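PDB 2YZV: ADP-ribosylglycohydrolase from Thermus thermophilus, which is an all-helical member of the ADP-ribosylglycohydrolase family and carries two magnesium ions among its helices. Local coordinates for residues E67-R72 / A135-A140; Y141-D146 / A178-P183; P192-D197 / R204-G209. All coordinates share one frame; numbering follows the deposited sequence.

Contact 1. Residues E67-R72 / A135-A140; sequences ESLLQR and APLVLA
Leu69 reaches across from helix 57-72 to Pro136 and Leu137 on helix 135-141. This is apolar helix-to-helix packing inside an all-helical fold, and one leucine does most of the work. The two helices come nearest at Leu69 and Leu137, whose CA atoms are 7.4 Å apart.

Pro136 is the first residue to be met. Leu69 CD1 comes within 3.5 Å of Pro136 O, a carbonyl oxygen that also takes a hydrogen bond from Ala140 N in its own helix. The proline ring is touched more loosely, with Leu69 CD1 4.3 Å from Pro136 CB.

Leu137 follows. Its backbone is approached more closely than its side chain: Leu69 CD1 lies 3.6 Å from Leu137 CA. The other branch of the leucine, CD2, meets Leu137 CD1 at 4.3 Å. So Leu69 straddles this part of the helix, with CD1 on the main chain and CD2 on the leucine side chain.

Other faces of helix 135-141 are covered by helix 4-26, where Phe15 touches Pro136, and by helix 162-179. Ala140 comes back to the interface. Its small side chain faces Leu69 and also touches Leu293 of helix 283-298, a helix that packs on Leu70 too.

The reach of Leu69 comes from its second torsion. With chi2 at 171°, CD1 stands opposite CA and runs straight out from its helix, ending 4.6 Å from Ala140 CB.

Contact 2. Residues Y141-D146 / A178-P183; sequences YENHPD and ALRGAP
A type I beta turn, Tyr141 to His144, is tied here to the C-terminal end of helix 162-179 by one arginine. The helix stops in a Schellman motif with Gly181 at positive phi, and Gly181 N bonds back to Ala178 O. Arg180 stands just before that glycine and reaches over to Glu142 and Asn143 in the turn.

The arginine chain is extended from CG to NE, which carries the guanidinium well clear of the helix end. One edge of that group does the binding. Arg180 NE donates to Glu142 OE2 at 2.9 Å, in a nearly straight bond of 163° that is part of a salt bridge. Next to it on the same edge, Arg180 NH2 donates to Asn143 OD1 at 3.0 Å. Both acceptors lie close to the guanidinium plane.

The two acceptors are turned differently. The Asn143 amide is nearly coplanar with the guanidinium, and its OD1 offers a lone pair in the carbonyl plane. The Glu142 carboxylate is twisted 63° from the guanidinium and uses the anti lone pair of OE2. Of its two oxygens, only OE2 bonds to this arginine. Glu142 gets there with CG opposite the backbone N, chi1 -178°.

Both acceptor residues have a second partner. Glu142 OE1 forms a salt bridge with Arg11 of helix 4-26, and Asn143 ND2 gives a weak bond to Ser297 O. Leu179 CD1 comes up beside the carboxylate, 4.6 Å from Glu142 OE1.

Glu142 is buried, yet each of its oxygens meets an arginine. The two positive groups would be expected to keep this carboxylate ionised, and the pairing links the turn to two helices.

Contact 3. Residues P192-D197 / R204-G209; sequences PFRGAD and RVVEGG
Arg194 NH1 hydrogen-bonds to Ala189 O, while the rest of the arginine side chain lies against Val206. The nearest approach to Val206 O is from Arg194 NE at 3.6 Å, and Arg194 CD stands 3.8 Å from the same oxygen. This oxygen lies over one face of the guanidinium, not at its N-H edge, so the approach is packing.

The aliphatic part of the arginine makes the closer touch. Arg194 CD rests 3.5 Å from Val206 CG1. Two successive kinks of the same sense (chi2 -53°, chi3 -73°) curl the chain over the valine. The arginine and the valine run antiparallel, side by side.

Val206 CG1 also meets Phe193 CB at 3.7 Å. The phenylalanine ring itself leads off the other way, to an edge-to-face pair with Trp173 of helix 162-179. Leu190 and Leu198 add further cover to Val206.

The two segments are the loop after helix 184-189 and the end of helix 200-209. The loop makes a type II beta turn from Phe193 to Ala196, with Gly195 at positive phi. The helix closes in a Schellman motif: Gly208 is the C-prime residue, Gly209 N bonds to Arg204 O at 2.9 Å, and Gly208 N bonds to Val205 O.

Glu207 sits at the outer margin. Arg194 NH2 comes to 4.2 Å from Glu207 CA, while Glu207 OE1 stays 5.8 Å from Arg194 NE, too far for a salt bridge.

How the contacts relate
Contacts 1 and 2 are neighbours, with centres about 14 Å apart, and they touch. Leu69 CD2 packs on Tyr141 CE2 at 3.7 Å, and Val138 CG1 meets Leu179 CD1 at 3.7 Å. Contact 3 stands apart: its nearest atoms are about 11 Å from contact 1 and about 10 Å from contact 2. Helix 162-179 connects contacts 2 and 3: its C-terminal end lies in contact 2, and its Val170 and Trp173 touch Phe193 of contact 3. The magnesium ions are bound by Thr56, Asp58, Asp251, Asp253 and Thr254. Helix 57-72, which includes Asp58, runs on to contact 1. Helix 252-267 includes Asp253 and Thr254, and its Ala265 packs on Leu179 of contact 2.

Contact 1. Residues E67-R72 / A135-A140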
ATOM      1  N   GLU A  67       8.964   3.825 -10.813  1.00 14.28           N
ATOM      2  CA  GLU A  67       9.786   4.322 -11.910  1.00 15.55           C
ATOM      3  C   GLU A  67      10.720   5.435 -11.452  1.00 16.36           C
ATOM      4  O   GLU A  67      11.862   5.514 -11.900  1.00 16.85           O
ATOM      5  CB  GLU A  67       8.902   4.808 -13.062  1.00 18.00           C
ATOM      6  CG  GLU A  67       8.018   3.715 -13.642  1.00 24.67           C
ATOM      7  CD  GLU A  67       7.523   4.037 -15.038  1.00 27.92           C
ATOM      8  OE1 GLU A  67       6.967   5.136 -15.241  1.00 30.29           O
ATOM      9  OE2 GLU A  67       7.690   3.181 -15.933  1.00 32.00           O
ATOM     10  N   SER A  68      10.238   6.291 -10.557  1.00 14.16           N
ATOM     11  CA  SER A  68      11.059   7.384 -10.045  1.00 15.36           C
ATOM     12  C   SER A  68      12.280   6.849  -9.295  1.00 15.43           C
ATOM     13  O   SER A  68      13.400   7.326  -9.492  1.00 15.30           O
ATOM     14  CB  SER A  68      10.231   8.276  -9.116  1.00 15.36           C
ATOM     15  OG  SER A  68      10.980   9.399  -8.672  1.00 15.96           O
ATOM     16  N   LEU A  69      12.062   5.855  -8.438  1.00 14.98           N
ATOM     17  CA  LEU A  69      13.145   5.265  -7.652  1.00 15.12           C
ATOM     18  C   LEU A  69      14.205   4.615  -8.536  1.00 17.65           C
ATOM     19  O   LEU A  69      15.405   4.751  -8.289  1.00 17.66           O
ATOM     20  CB  LEU A  69      12.581   4.224  -6.677  1.00 14.95           C
ATOM     21  CG  LEU A  69      11.673   4.773  -5.573  1.00 14.49           C
ATOM     22  CD1 LEU A  69      11.000   3.629  -4.826  1.00 14.77           C
ATOM     23  CD2 LEU A  69      12.492   5.626  -4.622  1.00 14.90           C
ATOM     24  N   LEU A  70      13.757   3.909  -9.567  1.00 18.32           N
ATOM     25  CA  LEU A  70      14.677   3.235 -10.471  1.00 19.93           C
ATOM     26  C   LEU A  70      15.461   4.195 -11.355  1.00 22.48           C
ATOM     27  O   LEU A  70      16.598   3.907 -11.725  1.00 23.29           O
ATOM     28  CB  LEU A  70      13.915   2.240 -11.348  1.00 19.35           C
ATOM     29  CG  LEU A  70      13.328   1.023 -10.622  1.00 17.99           C
ATOM     30  CD1 LEU A  70      12.446   0.230 -11.575  1.00 20.16           C
ATOM     31  CD2 LEU A  70      14.455   0.153 -10.077  1.00 19.78           C
ATOM     32  N   GLN A  71      14.866   5.336 -11.687  1.00 24.19           N
ATOM     33  CA  GLN A  71      15.541   6.297 -12.554  1.00 26.39           C
ATOM     34  C   GLN A  71      16.417   7.320 -11.832  1.00 27.48           C
ATOM     35  O   GLN A  71      17.336   7.879 -12.432  1.00 27.18           O
ATOM     36  CB  GLN A  71      14.524   7.038 -13.427  1.00 28.73           C
ATOM     37  CG  GLN A  71      15.153   7.747 -14.620  1.00 33.85           C
ATOM     38  CD  GLN A  71      14.165   8.599 -15.391  1.00 36.50           C
ATOM     39  OE1 GLN A  71      13.706   9.632 -14.903  1.00 39.51           O
ATOM     40  NE2 GLN A  71      13.828   8.168 -16.602  1.00 38.44           N
ATOM     41  N   ARG A  72      16.150   7.577 -10.555  1.00 26.16           N
ATOM     42  CA  ARG A  72      16.965   8.552  -9.839  1.00 25.83           C
ATOM     43  C   ARG A  72      16.979   8.449  -8.321  1.00 23.42           C
ATOM     44  O   ARG A  72      17.049   9.464  -7.627  1.00 22.93           O
ATOM     45  CB  ARG A  72      16.556   9.964 -10.259  1.00 29.09           C
ATOM     46  CG  ARG A  72      15.068  10.224 -10.210  1.00 29.60           C
ATOM     47  CD  ARG A  72      14.640  11.032 -11.422  1.00 34.41           C
ATOM     48  NE  ARG A  72      15.360  12.299 -11.523  1.00 38.37           N
ATOM     49  CZ  ARG A  72      15.203  13.171 -12.513  1.00 40.51           C
ATOM     50  NH1 ARG A  72      14.348  12.917 -13.496  1.00 41.83           N
ATOM     51  NH2 ARG A  72      15.903  14.298 -12.524  1.00 41.89           N
ATOM     52  N   ALA A 135       4.960   0.002  -0.983  1.00 13.13           N
ATOM     53  CA  ALA A 135       5.803  -1.133  -1.376  1.00 12.15           C
ATOM     54  C   ALA A 135       7.055  -0.850  -2.215  1.00 12.31           C
ATOM     55  O   ALA A 135       8.149  -1.294  -1.860  1.00 12.60           O
ATOM     56  CB  ALA A 135       4.951  -2.199  -2.065  1.00 12.04           C
ATOM     57  N   PRO A 136       6.920  -0.125  -3.335  1.00 10.63           N
ATOM     58  CA  PRO A 136       8.108   0.156  -4.156  1.00 10.84           C
ATOM     59  C   PRO A 136       9.296   0.727  -3.372  1.00 11.46           C
ATOM     60  O   PRO A 136      10.449   0.354  -3.615  1.00 11.53           O
ATOM     61  CB  PRO A 136       7.578   1.134  -5.199  1.00 13.54           C
ATOM     62  CG  PRO A 136       6.160   0.686  -5.378  1.00 15.18           C
ATOM     63  CD  PRO A 136       5.712   0.460  -3.946  1.00 10.59           C
ATOM     64  N   LEU A 137       9.017   1.627  -2.435  1.00 10.16           N
ATOM     65  CA  LEU A 137      10.080   2.232  -1.641  1.00 10.17           C
ATOM     66  C   LEU A 137      10.810   1.198  -0.799  1.00 10.27           C
ATOM     67  O   LEU A 137      12.044   1.190  -0.747  1.00 11.97           O
ATOM     68  CB  LEU A 137       9.519   3.318  -0.720  1.00 10.44           C
ATOM     69  CG  LEU A 137      10.519   3.940   0.259  1.00 11.96           C
ATOM     70  CD1 LEU A 137      11.659   4.598  -0.503  1.00 12.99           C
ATOM     71  CD2 LEU A 137       9.803   4.965   1.123  1.00 13.83           C
ATOM     72  N   VAL A 138      10.055   0.330  -0.131  1.00  9.29           N
ATOM     73  CA  VAL A 138      10.670  -0.689   0.715  1.00 10.43           C
ATOM     74  C   VAL A 138      11.427  -1.728  -0.112  1.00 12.08           C
ATOM     75  O   VAL A 138      12.471  -2.230   0.316  1.00 13.09           O
ATOM     76  CB  VAL A 138       9.610  -1.390   1.602  1.00 10.09           C
ATOM     77  CG1 VAL A 138      10.265  -2.476   2.448  1.00 13.04           C
ATOM     78  CG2 VAL A 138       8.936  -0.363   2.507  1.00 11.78           C
ATOM     79  N   LEU A 139      10.917  -2.049  -1.297  1.00 11.81           N
ATOM     80  CA  LEU A 139      11.594  -3.029  -2.143  1.00 11.92           C
ATOM     81  C   LEU A 139      13.003  -2.577  -2.513  1.00 13.94           C
ATOM     82  O   LEU A 139      13.937  -3.380  -2.513  1.00 14.59           O
ATOM     83  CB  LEU A 139      10.794  -3.283  -3.424  1.00 11.56           C
ATOM     84  CG  LEU A 139       9.912  -4.536  -3.453  1.00 15.23           C
ATOM     85  CD1 LEU A 139       8.889  -4.505  -2.332  1.00 15.06           C
ATOM     86  CD2 LEU A 139       9.220  -4.615  -4.800  1.00 14.82           C
ATOM     87  N   ALA A 140      13.152  -1.295  -2.824  1.00 13.29           N
ATOM     88  CA  ALA A 140      14.453  -0.761  -3.223  1.00 14.75           C
ATOM     89  C   ALA A 140      15.331  -0.278  -2.074  1.00 14.40           C
ATOM     90  O   ALA A 140      16.555  -0.379  -2.144  1.00 15.99           O
ATOM     91  CB  ALA A 140      14.260   0.368  -4.232  1.00 16.32           C
TER

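Contact 2. Residues Y141-D146 / A178-P183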
ATOM      1  N   TYR A 141      14.722   0.235  -1.012  1.00 13.33           N
ATOM      2  CA  TYR A 141      15.497   0.750   0.115  1.00 13.13           C
ATOM      3  C   TYR A 141      15.347  -0.055   1.402  1.00 12.89           C
ATOM      4  O   TYR A 141      15.544   0.460   2.501  1.00 14.03           O
ATOM      5  CB  TYR A 141      15.126   2.219   0.351  1.00 14.57           C
ATOM      6  CG  TYR A 141      15.687   3.137  -0.708  1.00 16.38           C
ATOM      7  CD1 TYR A 141      16.975   3.657  -0.592  1.00 17.47           C
ATOM      8  CD2 TYR A 141      14.951   3.447  -1.850  1.00 16.10           C
ATOM      9  CE1 TYR A 141      17.519   4.459  -1.584  1.00 19.64           C
ATOM     10  CE2 TYR A 141      15.488   4.251  -2.855  1.00 19.40           C
ATOM     11  CZ  TYR A 141      16.774   4.753  -2.713  1.00 19.99           C
ATOM     12  OH  TYR A 141      17.324   5.539  -3.699  1.00 23.12           O
ATOM     13  N   GLU A 142      15.024  -1.333   1.246  1.00 12.79           N
ATOM     14  CA  GLU A 142      14.840  -2.245   2.370  1.00 14.21           C
ATOM     15  C   GLU A 142      15.952  -2.171   3.414  1.00 15.19           C
ATOM     16  O   GLU A 142      15.694  -2.153   4.616  1.00 13.79           O
ATOM     17  CB  GLU A 142      14.774  -3.688   1.865  1.00 15.02           C
ATOM     18  CG  GLU A 142      14.530  -4.713   2.961  1.00 16.25           C
ATOM     19  CD  GLU A 142      15.012  -6.099   2.580  1.00 18.75           C
ATOM     20  OE1 GLU A 142      14.915  -6.451   1.388  1.00 18.02           O
ATOM     21  OE2 GLU A 142      15.481  -6.834   3.474  1.00 20.18           O
ATOM     22  N   ASN A 143      17.189  -2.126   2.937  1.00 15.44           N
ATOM     23  CA  ASN A 143      18.347  -2.128   3.821  1.00 16.84           C
ATOM     24  C   ASN A 143      18.895  -0.776   4.255  1.00 18.33           C
ATOM     25  O   ASN A 143      19.848  -0.714   5.036  1.00 19.42           O
ATOM     26  CB  ASN A 143      19.450  -2.954   3.163  1.00 17.70           C
ATOM     27  CG  ASN A 143      18.935  -4.277   2.643  1.00 15.27           C
ATOM     28  OD1 ASN A 143      18.386  -5.076   3.398  1.00 18.86           O
ATOM     29  ND2 ASN A 143      19.098  -4.511   1.347  1.00 17.72           N
ATOM     30  N   HIS A 144      18.302   0.304   3.760  1.00 17.96           N
ATOM     31  CA  HIS A 144      18.762   1.636   4.124  1.00 17.27           C
ATOM     32  C   HIS A 144      18.504   1.890   5.608  1.00 17.12           C
ATOM     33  O   HIS A 144      17.405   1.657   6.108  1.00 16.83           O
ATOM     34  CB  HIS A 144      18.046   2.698   3.292  1.00 19.11           C
ATOM     35  CG  HIS A 144      18.723   4.032   3.312  1.00 20.92           C
ATOM     36  ND1 HIS A 144      19.500   4.489   2.270  1.00 23.16           N
ATOM     37  CD2 HIS A 144      18.765   4.993   4.264  1.00 21.41           C
ATOM     38  CE1 HIS A 144      19.991   5.676   2.579  1.00 22.58           C
ATOM     39  NE2 HIS A 144      19.562   6.005   3.782  1.00 23.19           N
ATOM     40  N   PRO A 145      19.521   2.369   6.338  1.00 17.10           N
ATOM     41  CA  PRO A 145      19.368   2.642   7.768  1.00 17.53           C
ATOM     42  C   PRO A 145      18.288   3.683   8.071  1.00 15.92           C
ATOM     43  O   PRO A 145      17.710   3.687   9.157  1.00 18.12           O
ATOM     44  CB  PRO A 145      20.763   3.115   8.176  1.00 17.45           C
ATOM     45  CG  PRO A 145      21.260   3.786   6.932  1.00 19.52           C
ATOM     46  CD  PRO A 145      20.846   2.802   5.859  1.00 18.68           C
ATOM     47  N   ASP A 146      18.015   4.555   7.106  1.00 16.86           N
ATOM     48  CA  ASP A 146      17.014   5.599   7.288  1.00 16.73           C
ATOM     49  C   ASP A 146      15.718   5.296   6.551  1.00 15.66           C
ATOM     50  O   ASP A 146      15.000   6.215   6.166  1.00 14.60           O
ATOM     51  CB  ASP A 146      17.544   6.950   6.797  1.00 19.13           C
ATOM     52  CG  ASP A 146      18.866   7.324   7.432  1.00 21.18           C
ATOM     53  OD1 ASP A 146      19.029   7.089   8.647  1.00 23.46           O
ATOM     54  OD2 ASP A 146      19.733   7.867   6.716  1.00 24.68           O
ATOM     55  N   ALA A 178       8.457  -8.243   7.004  1.00  9.77           N
ATOM     56  CA  ALA A 178       7.813  -9.324   6.277  1.00 10.77           C
ATOM     57  C   ALA A 178       8.721  -9.845   5.164  1.00 11.00           C
ATOM     58  O   ALA A 178       8.837 -11.055   4.966  1.00 11.37           O
ATOM     59  CB  ALA A 178       6.475  -8.850   5.698  1.00 10.37           C
ATOM     60  N   LEU A 179       9.368  -8.934   4.440  1.00 11.14           N
ATOM     61  CA  LEU A 179      10.260  -9.325   3.350  1.00 11.04           C
ATOM     62  C   LEU A 179      11.442 -10.138   3.861  1.00 12.24           C
ATOM     63  O   LEU A 179      12.020 -10.942   3.126  1.00 13.46           O
ATOM     64  CB  LEU A 179      10.778  -8.089   2.613  1.00 11.85           C
ATOM     65  CG  LEU A 179       9.758  -7.324   1.767  1.00 10.26           C
ATOM     66  CD1 LEU A 179      10.382  -6.025   1.274  1.00 11.68           C
ATOM     67  CD2 LEU A 179       9.296  -8.188   0.595  1.00 11.46           C
ATOM     68  N   ARG A 180      11.790  -9.922   5.122  1.00 12.33           N
ATOM     69  CA  ARG A 180      12.909 -10.624   5.732  1.00 13.36           C
ATOM     70  C   ARG A 180      12.509 -11.939   6.380  1.00 14.63           C
ATOM     71  O   ARG A 180      13.334 -12.611   7.003  1.00 16.43           O
ATOM     72  CB  ARG A 180      13.601  -9.709   6.738  1.00 12.12           C
ATOM     73  CG  ARG A 180      14.334  -8.571   6.051  1.00 14.22           C
ATOM     74  CD  ARG A 180      14.963  -7.604   7.027  1.00 13.99           C
ATOM     75  NE  ARG A 180      15.823  -6.655   6.331  1.00 15.74           N
ATOM     76  CZ  ARG A 180      16.514  -5.691   6.928  1.00 14.90           C
ATOM     77  NH1 ARG A 180      16.445  -5.545   8.244  1.00 16.79           N
ATOM     78  NH2 ARG A 180      17.282  -4.881   6.208  1.00 18.12           N
ATOM     79  N   GLY A 181      11.241 -12.308   6.228  1.00 13.62           N
ATOM     80  CA  GLY A 181      10.770 -13.564   6.773  1.00 13.64           C
ATOM     81  C   GLY A 181      10.226 -13.565   8.186  1.00 13.54           C
ATOM     82  O   GLY A 181      10.019 -14.635   8.761  1.00 14.46           O
ATOM     83  N   ALA A 182       9.985 -12.390   8.755  1.00 13.55           N
ATOM     84  CA  ALA A 182       9.454 -12.322  10.110  1.00 13.46           C
ATOM     85  C   ALA A 182       8.091 -13.012  10.170  1.00 13.69           C
ATOM     86  O   ALA A 182       7.288 -12.907   9.241  1.00 15.03           O
ATOM     87  CB  ALA A 182       9.326 -10.867  10.555  1.00 14.89           C
ATOM     88  N   PRO A 183       7.816 -13.735  11.266  1.00 14.14           N
ATOM     89  CA  PRO A 183       6.541 -14.438  11.422  1.00 14.37           C
ATOM     90  C   PRO A 183       5.366 -13.500  11.694  1.00 13.15           C
ATOM     91  O   PRO A 183       5.553 -12.385  12.190  1.00 12.15           O
ATOM     92  CB  PRO A 183       6.818 -15.388  12.585  1.00 15.18           C
ATOM     93  CG  PRO A 183       7.739 -14.590  13.440  1.00 12.78           C
ATOM     94  CD  PRO A 183       8.697 -13.976  12.423  1.00 13.89           C
TER

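Contact 3. Residues P192-D197 / R204-G209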
ATOM      1  N   PRO A 192       8.600  -2.572  18.190  1.00 16.54           N
ATOM      2  CA  PRO A 192       9.286  -1.273  18.230  1.00 17.24           C
ATOM      3  C   PRO A 192       8.382  -0.048  18.373  1.00 16.70           C
ATOM      4  O   PRO A 192       8.857   1.053  18.658  1.00 18.38           O
ATOM      5  CB  PRO A 192      10.081  -1.264  16.926  1.00 18.75           C
ATOM      6  CG  PRO A 192       9.242  -2.098  16.016  1.00 21.19           C
ATOM      7  CD  PRO A 192       8.834  -3.249  16.903  1.00 19.00           C
ATOM      8  N   PHE A 193       7.082  -0.237  18.185  1.00 14.82           N
ATOM      9  CA  PHE A 193       6.135   0.866  18.286  1.00 15.55           C
ATOM     10  C   PHE A 193       5.359   0.862  19.600  1.00 17.60           C
ATOM     11  O   PHE A 193       4.623   1.806  19.900  1.00 16.64           O
ATOM     12  CB  PHE A 193       5.178   0.823  17.093  1.00 13.06           C
ATOM     13  CG  PHE A 193       5.868   0.988  15.776  1.00 12.70           C
ATOM     14  CD1 PHE A 193       6.341   2.236  15.380  1.00 12.52           C
ATOM     15  CD2 PHE A 193       6.095  -0.110  14.955  1.00 12.84           C
ATOM     16  CE1 PHE A 193       7.037   2.388  14.181  1.00 11.98           C
ATOM     17  CE2 PHE A 193       6.791   0.030  13.754  1.00 12.79           C
ATOM     18  CZ  PHE A 193       7.262   1.278  13.367  1.00 13.11           C
ATOM     19  N   ARG A 194       5.533  -0.197  20.385  1.00 19.32           N
ATOM     20  CA  ARG A 194       4.853  -0.305  21.670  1.00 21.52           C
ATOM     21  C   ARG A 194       5.462   0.714  22.630  1.00 22.31           C
ATOM     22  O   ARG A 194       6.670   0.711  22.870  1.00 23.93           O
ATOM     23  CB  ARG A 194       5.001  -1.722  22.238  1.00 22.58           C
ATOM     24  CG  ARG A 194       4.621  -2.833  21.257  1.00 25.50           C
ATOM     25  CD  ARG A 194       3.228  -2.635  20.671  1.00 28.60           C
ATOM     26  NE  ARG A 194       2.164  -2.914  21.632  1.00 29.90           N
ATOM     27  CZ  ARG A 194       1.805  -4.136  22.017  1.00 32.04           C
ATOM     28  NH1 ARG A 194       2.423  -5.202  21.523  1.00 31.70           N
ATOM     29  NH2 ARG A 194       0.826  -4.293  22.897  1.00 33.06           N
ATOM     30  N   GLY A 195       4.618   1.592  23.163  1.00 23.11           N
ATOM     31  CA  GLY A 195       5.091   2.610  24.084  1.00 24.85           C
ATOM     32  C   GLY A 195       5.689   3.818  23.386  1.00 24.56           C
ATOM     33  O   GLY A 195       6.134   4.761  24.041  1.00 26.18           O
ATOM     34  N   ALA A 196       5.701   3.797  22.056  1.00 23.67           N
ATOM     35  CA  ALA A 196       6.256   4.908  21.286  1.00 23.22           C
ATOM     36  C   ALA A 196       5.315   6.108  21.302  1.00 23.02           C
ATOM     37  O   ALA A 196       4.104   5.957  21.461  1.00 21.89           O
ATOM     38  CB  ALA A 196       6.519   4.470  19.847  1.00 23.15           C
ATOM     39  N   ASP A 197       5.881   7.301  21.140  1.00 23.35           N
ATOM     40  CA  ASP A 197       5.087   8.523  21.129  1.00 23.16           C
ATOM     41  C   ASP A 197       4.432   8.705  19.765  1.00 21.46           C
ATOM     42  O   ASP A 197       4.979   9.359  18.874  1.00 21.27           O
ATOM     43  CB  ASP A 197       5.968   9.730  21.463  1.00 27.11           C
ATOM     44  CG  ASP A 197       5.211  11.042  21.385  1.00 29.02           C
ATOM     45  OD1 ASP A 197       4.042  11.081  21.820  1.00 31.48           O
ATOM     46  OD2 ASP A 197       5.789  12.035  20.899  1.00 31.60           O
ATOM     47  N   ARG A 204      -3.649   3.461  19.460  1.00 14.65           N
ATOM     48  CA  ARG A 204      -4.689   2.473  19.715  1.00 14.43           C
ATOM     49  C   ARG A 204      -4.593   1.297  18.751  1.00 15.18           C
ATOM     50  O   ARG A 204      -4.913   0.167  19.115  1.00 14.81           O
ATOM     51  CB  ARG A 204      -6.087   3.104  19.638  1.00 16.72           C
ATOM     52  CG  ARG A 204      -6.664   3.436  21.016  1.00 18.81           C
ATOM     53  CD  ARG A 204      -8.095   3.950  20.937  1.00 19.33           C
ATOM     54  NE  ARG A 204      -8.179   5.320  20.439  1.00 19.34           N
ATOM     55  CZ  ARG A 204      -7.809   6.398  21.124  1.00 18.33           C
ATOM     56  NH1 ARG A 204      -7.323   6.281  22.352  1.00 19.36           N
ATOM     57  NH2 ARG A 204      -7.932   7.598  20.575  1.00 20.27           N
ATOM     58  N   VAL A 205      -4.147   1.559  17.524  1.00 12.98           N
ATOM     59  CA  VAL A 205      -4.013   0.488  16.546  1.00 11.97           C
ATOM     60  C   VAL A 205      -2.871  -0.439  16.947  1.00 13.27           C
ATOM     61  O   VAL A 205      -3.046  -1.653  17.051  1.00 13.51           O
ATOM     62  CB  VAL A 205      -3.738   1.046  15.127  1.00 10.97           C
ATOM     63  CG1 VAL A 205      -3.391  -0.096  14.170  1.00 11.75           C
ATOM     64  CG2 VAL A 205      -4.968   1.794  14.622  1.00 12.65           C
ATOM     65  N   VAL A 206      -1.703   0.148  17.183  1.00 13.97           N
ATOM     66  CA  VAL A 206      -0.521  -0.615  17.559  1.00 17.00           C
ATOM     67  C   VAL A 206      -0.729  -1.442  18.824  1.00 17.45           C
ATOM     68  O   VAL A 206      -0.163  -2.527  18.966  1.00 18.64           O
ATOM     69  CB  VAL A 206       0.692   0.327  17.753  1.00 18.75           C
ATOM     70  CG1 VAL A 206       1.897  -0.454  18.261  1.00 22.77           C
ATOM     71  CG2 VAL A 206       1.026   1.002  16.430  1.00 19.64           C
ATOM     72  N   GLU A 207      -1.552  -0.939  19.739  1.00 16.62           N
ATOM     73  CA  GLU A 207      -1.810  -1.645  20.986  1.00 18.17           C
ATOM     74  C   GLU A 207      -2.904  -2.709  20.919  1.00 18.32           C
ATOM     75  O   GLU A 207      -3.350  -3.210  21.956  1.00 20.38           O
ATOM     76  CB  GLU A 207      -2.112  -0.637  22.094  1.00 19.61           C
ATOM     77  CG  GLU A 207      -0.896   0.203  22.461  1.00 24.16           C
ATOM     78  CD  GLU A 207      -1.170   1.191  23.572  1.00 28.06           C
ATOM     79  OE1 GLU A 207      -0.206   1.833  24.043  1.00 31.04           O
ATOM     80  OE2 GLU A 207      -2.346   1.333  23.973  1.00 30.88           O
ATOM     81  N   GLY A 208      -3.336  -3.055  19.708  1.00 16.03           N
ATOM     82  CA  GLY A 208      -4.347  -4.091  19.564  1.00 14.23           C
ATOM     83  C   GLY A 208      -5.701  -3.712  18.996  1.00 14.95           C
ATOM     84  O   GLY A 208      -6.617  -4.536  18.973  1.00 14.60           O
ATOM     85  N   GLY A 209      -5.845  -2.476  18.534  1.00 12.79           N
ATOM     86  CA  GLY A 209      -7.120  -2.065  17.978  1.00 14.52           C
ATOM     87  C   GLY A 209      -7.519  -2.881  16.759  1.00 12.65           C
ATOM     88  O   GLY A 209      -8.703  -3.073  16.486  1.00 15.82           O
TER